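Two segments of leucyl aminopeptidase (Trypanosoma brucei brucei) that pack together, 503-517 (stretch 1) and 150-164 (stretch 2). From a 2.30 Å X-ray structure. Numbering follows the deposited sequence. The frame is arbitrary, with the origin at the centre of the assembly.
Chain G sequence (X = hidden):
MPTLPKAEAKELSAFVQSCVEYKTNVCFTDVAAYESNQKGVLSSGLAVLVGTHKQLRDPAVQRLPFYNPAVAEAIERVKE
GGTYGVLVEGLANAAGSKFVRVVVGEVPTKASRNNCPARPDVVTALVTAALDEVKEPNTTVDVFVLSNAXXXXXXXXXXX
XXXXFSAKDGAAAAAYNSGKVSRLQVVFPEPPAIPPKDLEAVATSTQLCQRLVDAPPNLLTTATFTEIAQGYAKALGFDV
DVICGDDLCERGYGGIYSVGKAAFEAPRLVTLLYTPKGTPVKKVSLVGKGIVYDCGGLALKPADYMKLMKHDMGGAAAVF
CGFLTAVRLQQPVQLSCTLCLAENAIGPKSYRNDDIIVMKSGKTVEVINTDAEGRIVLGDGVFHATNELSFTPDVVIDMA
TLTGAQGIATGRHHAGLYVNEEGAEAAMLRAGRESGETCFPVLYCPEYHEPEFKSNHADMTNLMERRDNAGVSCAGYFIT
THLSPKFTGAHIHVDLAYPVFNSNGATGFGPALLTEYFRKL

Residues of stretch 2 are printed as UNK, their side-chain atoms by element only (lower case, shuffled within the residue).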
# COMPACT_ATOMS: atom_id res chain seq x y z
N SER G 503 4.96 11.43 23.99
CA SER G 503 4.89 9.98 24.17
C SER G 503 4.31 9.57 25.53
O SER G 503 3.89 8.45 25.70
CB SER G 503 6.24 9.31 23.96
OG SER G 503 7.11 9.74 24.98
N ASN G 504 4.22 10.53 26.44
CA ASN G 504 3.50 10.34 27.72
C ASN G 504 2.04 10.73 27.71
O ASN G 504 1.34 10.52 28.69
CB ASN G 504 4.20 11.08 28.85
CG ASN G 504 5.56 10.49 29.16
OD1 ASN G 504 5.77 9.28 29.06
ND2 ASN G 504 6.49 11.34 29.48
N GLY G 505 1.60 11.30 26.61
CA GLY G 505 0.21 11.74 26.50
C GLY G 505 0.11 13.24 26.29
O GLY G 505 1.00 13.85 25.74
N ALA G 506 -1.00 13.82 26.74
CA ALA G 506 -1.30 15.23 26.51
C ALA G 506 -0.28 16.11 27.25
O ALA G 506 0.25 15.73 28.27
CB ALA G 506 -2.67 15.58 26.95
N THR G 507 0.01 17.24 26.64
CA THR G 507 0.97 18.22 27.18
C THR G 507 0.28 19.40 27.89
O THR G 507 0.93 20.16 28.57
CB THR G 507 1.85 18.81 26.06
OG1 THR G 507 1.00 19.33 25.04
CG2 THR G 507 2.75 17.79 25.50
N GLY G 508 -1.00 19.59 27.63
CA GLY G 508 -1.71 20.78 28.07
C GLY G 508 -1.23 22.04 27.37
O GLY G 508 -1.34 23.15 27.91
N PHE G 509 -0.70 21.89 26.17
CA PHE G 509 -0.25 23.04 25.35
C PHE G 509 -1.44 23.87 24.90
O PHE G 509 -2.44 23.34 24.43
CB PHE G 509 0.51 22.52 24.12
CG PHE G 509 1.05 23.58 23.20
CD1 PHE G 509 0.22 24.26 22.31
CD2 PHE G 509 2.41 23.79 23.12
CE1 PHE G 509 0.74 25.18 21.42
CE2 PHE G 509 2.94 24.72 22.24
CZ PHE G 509 2.11 25.41 21.39
N GLY G 510 -1.30 25.17 25.02
CA GLY G 510 -2.26 26.13 24.45
C GLY G 510 -2.75 27.18 25.43
O GLY G 510 -2.72 28.39 25.12
N PRO G 511 -3.24 26.77 26.59
CA PRO G 511 -3.80 27.75 27.53
C PRO G 511 -2.83 28.81 28.02
O PRO G 511 -3.14 29.99 27.99
CB PRO G 511 -4.28 26.89 28.69
CG PRO G 511 -4.63 25.60 28.04
CD PRO G 511 -3.58 25.40 26.99
N ALA G 512 -1.64 28.40 28.42
CA ALA G 512 -0.62 29.35 28.89
C ALA G 512 -0.19 30.31 27.77
O ALA G 512 0.08 31.48 28.00
CB ALA G 512 0.59 28.63 29.44
N LEU G 513 -0.10 29.78 26.56
CA LEU G 513 0.17 30.61 25.36
C LEU G 513 -0.84 31.76 25.28
O LEU G 513 -0.47 32.92 25.14
CB LEU G 513 0.08 29.78 24.07
CG LEU G 513 0.20 30.51 22.73
CD1 LEU G 513 1.54 31.19 22.60
CD2 LEU G 513 0.02 29.50 21.62
N LEU G 514 -2.11 31.41 25.38
CA LEU G 514 -3.18 32.40 25.34
C LEU G 514 -3.08 33.41 26.52
O LEU G 514 -3.24 34.60 26.34
CB LEU G 514 -4.54 31.74 25.38
CG LEU G 514 -4.96 30.96 24.15
CD1 LEU G 514 -6.29 30.25 24.39
CD2 LEU G 514 -5.08 31.88 22.94
N THR G 515 -2.82 32.88 27.71
CA THR G 515 -2.73 33.71 28.88
C THR G 515 -1.66 34.78 28.67
O THR G 515 -1.88 35.95 28.92
CB THR G 515 -2.43 32.89 30.13
OG1 THR G 515 -3.53 31.98 30.35
CG2 THR G 515 -2.31 33.80 31.36
N GLU G 516 -0.51 34.34 28.15
CA GLU G 516 0.61 35.23 27.92
C GLU G 516 0.29 36.21 26.81
O GLU G 516 0.60 37.41 26.90
CB GLU G 516 1.86 34.43 27.63
CG GLU G 516 3.09 35.27 27.30
CD GLU G 516 3.53 36.19 28.45
OE1 GLU G 516 3.25 35.89 29.63
OE2 GLU G 516 4.14 37.25 28.14
N TYR G 517 -0.38 35.72 25.77
CA TYR G 517 -0.82 36.60 24.67
C TYR G 517 -1.77 37.72 25.20
O TYR G 517 -1.59 38.91 24.91
CB TYR G 517 -1.49 35.78 23.53
CG TYR G 517 -2.12 36.62 22.41
CD1 TYR G 517 -1.34 37.21 21.44
CD2 TYR G 517 -3.47 36.87 22.39
CE1 TYR G 517 -1.91 38.04 20.47
CE2 TYR G 517 -4.05 37.69 21.43
CZ TYR G 517 -3.28 38.27 20.48
OH TYR G 517 -3.85 39.08 19.52
N UNK G 150 9.08 32.64 35.79
CA UNK G 150 8.04 31.97 36.59
C UNK G 150 6.90 31.36 35.79
O UNK G 150 6.44 30.28 36.10
c UNK G 150 8.60 33.26 38.67
c UNK G 150 7.48 32.86 37.72
c UNK G 150 6.77 34.09 37.18
N UNK G 151 6.46 32.05 34.77
CA UNK G 151 5.32 31.54 33.96
C UNK G 151 5.68 30.26 33.18
O UNK G 151 4.98 29.26 33.31
c UNK G 151 2.28 32.93 33.11
c UNK G 151 4.75 32.59 33.00
c UNK G 151 3.31 32.25 30.96
c UNK G 151 3.39 32.12 32.47
N UNK G 152 6.74 30.29 32.37
CA UNK G 152 7.09 29.06 31.66
C UNK G 152 7.43 27.91 32.59
O UNK G 152 7.09 26.76 32.28
c UNK G 152 8.29 29.45 30.80
c UNK G 152 7.61 31.40 31.97
c UNK G 152 8.78 30.73 31.34
N UNK G 153 8.06 28.20 33.72
CA UNK G 153 8.38 27.14 34.71
C UNK G 153 7.11 26.59 35.32
O UNK G 153 6.97 25.39 35.50
c UNK G 153 11.50 28.29 34.62
c UNK G 153 9.39 27.56 35.78
c UNK G 153 10.80 27.19 35.32
c UNK G 153 9.18 26.75 37.05
N UNK G 154 6.17 27.46 35.61
CA UNK G 154 4.90 27.00 36.20
C UNK G 154 4.18 26.00 35.31
O UNK G 154 3.71 24.97 35.75
c UNK G 154 4.00 28.17 36.49
N UNK G 155 4.07 26.35 34.04
CA UNK G 155 3.42 25.48 33.06
C UNK G 155 4.24 24.17 32.87
O UNK G 155 3.68 23.11 32.74
c UNK G 155 3.24 26.21 31.73
N UNK G 156 5.55 24.31 32.86
CA UNK G 156 6.46 23.19 32.66
C UNK G 156 6.32 22.15 33.74
O UNK G 156 6.31 20.96 33.48
c UNK G 156 7.89 23.66 32.59
N UNK G 157 6.19 22.63 34.97
CA UNK G 157 6.02 21.74 36.12
C UNK G 157 4.61 21.18 36.18
O UNK G 157 4.39 20.01 36.49
c UNK G 157 7.85 22.77 37.45
c UNK G 157 6.03 21.55 38.63
c UNK G 157 6.37 22.43 37.44
N UNK G 158 3.64 22.02 35.85
CA UNK G 158 2.24 21.57 35.73
C UNK G 158 2.09 20.36 34.78
O UNK G 158 1.33 19.43 35.04
c UNK G 158 1.34 22.70 35.25
N UNK G 159 2.83 20.37 33.69
CA UNK G 159 2.69 19.31 32.65
C UNK G 159 3.59 18.11 32.88
O UNK G 159 3.54 17.14 32.14
c UNK G 159 3.56 23.02 28.92
n UNK G 159 4.51 22.11 29.22
n UNK G 159 3.87 24.29 28.81
n UNK G 159 2.29 22.66 28.74
c UNK G 159 4.31 20.66 29.32
c UNK G 159 4.29 20.13 30.74
c UNK G 159 2.86 19.89 31.22
N UNK G 160 4.41 18.16 33.91
CA UNK G 160 5.42 17.12 34.14
C UNK G 160 4.85 15.98 34.97
O UNK G 160 3.81 16.09 35.58
s UNK G 160 6.62 17.69 36.61
c UNK G 160 6.69 17.68 34.79
N UNK G 161 5.61 14.91 34.99
CA UNK G 161 5.32 13.78 35.84
C UNK G 161 4.09 13.01 35.42
O UNK G 161 3.63 13.11 34.29
N UNK G 162 3.58 12.23 36.36
CA UNK G 162 2.41 11.40 36.11
C UNK G 162 1.20 12.28 35.92
O UNK G 162 1.06 13.29 36.57
n UNK G 162 5.14 7.14 36.78
c UNK G 162 2.21 10.41 37.24
c UNK G 162 3.19 9.27 37.08
c UNK G 162 3.45 8.32 38.23
c UNK G 162 4.04 6.99 37.77
N UNK G 163 0.32 11.85 35.03
CA UNK G 163 -0.83 12.65 34.64
C UNK G 163 -2.00 12.48 35.60
O UNK G 163 -2.24 11.40 36.13
c UNK G 163 -1.29 12.33 33.22
c UNK G 163 -0.30 12.71 32.17
n UNK G 163 1.45 13.34 31.00
c UNK G 163 1.03 12.95 32.25
n UNK G 163 -0.66 12.98 30.87
c UNK G 163 0.41 13.33 30.18
N UNK G 164 -2.74 13.55 35.80
CA UNK G 164 -3.90 13.51 36.71
C UNK G 164 -4.96 12.57 36.18
O UNK G 164 -5.70 11.98 36.96
o UNK G 164 -6.28 15.23 35.53
n UNK G 164 -4.40 16.44 35.17
c UNK G 164 -5.13 15.55 35.85
c UNK G 164 -4.45 14.90 37.02

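Position 150 carries three carbons, one bearing the other two, and lies out of reach of stretch 1: Val150. Position 151 has four carbons forked at the second and points toward stretch 1, with a terminal carbon packed against Ala512 O and Glu516 OE1, so it is Leu151; its CD2 comes 3.9 Å from Glu516 OE1 and 4.4 Å from Ala512 O, which are packing contacts. At 152 three carbons close a ring onto the backbone N, giving Pro152, which makes no contact. Position 153 has four carbons forked at the first, one arm two carbons long: Ile153, far from the partner.

Positions 154, 155 and 156 each show a single carbon. That of 155 points toward stretch 1 and sits 4.3 Å, as CB of 155, from Ala512 CB; its two neighbours are out of reach. These are Ala154, Ala155 and Ala156. Position 157, one carbon carrying two more, is Val157, also remote, and the lone carbon at 158 makes Ala158, which touches nothing here.

Position 159 carries a long chain: three carbons, a nitrogen, then a carbon with two further nitrogens, one of them close to the backbone of stretch 1. This is Arg159. Its NH1 donates a hydrogen bond to Thr507 O at 2.9 Å, with an N-H...O angle of 157°, and the acceptor lies at the guanidinium edge, where the N-H bonds point.

Position 160, one carbon and one sulfur, out of reach, is Cys160, and 161, with no side-chain atoms and no contact, is Gly161, whose positive phi favours glycine. At 162 the CA-to-CB bond points away and four carbons in a row end in nitrogen, with no contact: Lys162.

At 163 one carbon leads to a five-membered ring of three carbons and two nitrogens, a ring carbon lying against the carbonyl oxygens of Asn504 and Ala506: His163. Its CE1 lies 3.1 Å from Ala506 O and 3.3 Å from Asn504 O, the latter over one ring face. Position 164, two carbons with an oxygen and a nitrogen on the second, is Asn164, without contact.

The contact has two parts. Where the helices run nearly antiparallel, at 163° and 11.0 Å between axes, small alanines meet and Leu151 fills space beside Ala512 and Glu516. Beyond the helix 150-158, Arg159 bonds to the Thr507 carbonyl, while the His163 ring packs close to those of Asn504 and Ala506. Glycine matters on that side: an ideal CB on Gly505 would lie only 3.3 Å from His163 CE1, and the residue's backbone angles call for glycine anyway. The rule is economical: an alanine pair between the helices, with Leu151 packing against Ala512 and Glu516, a long chain and a ring where the backbone is reached, and one directional hydrogen bond across the interface.

Stretch 2 (150-164) VLPIAAAVARCGKHN
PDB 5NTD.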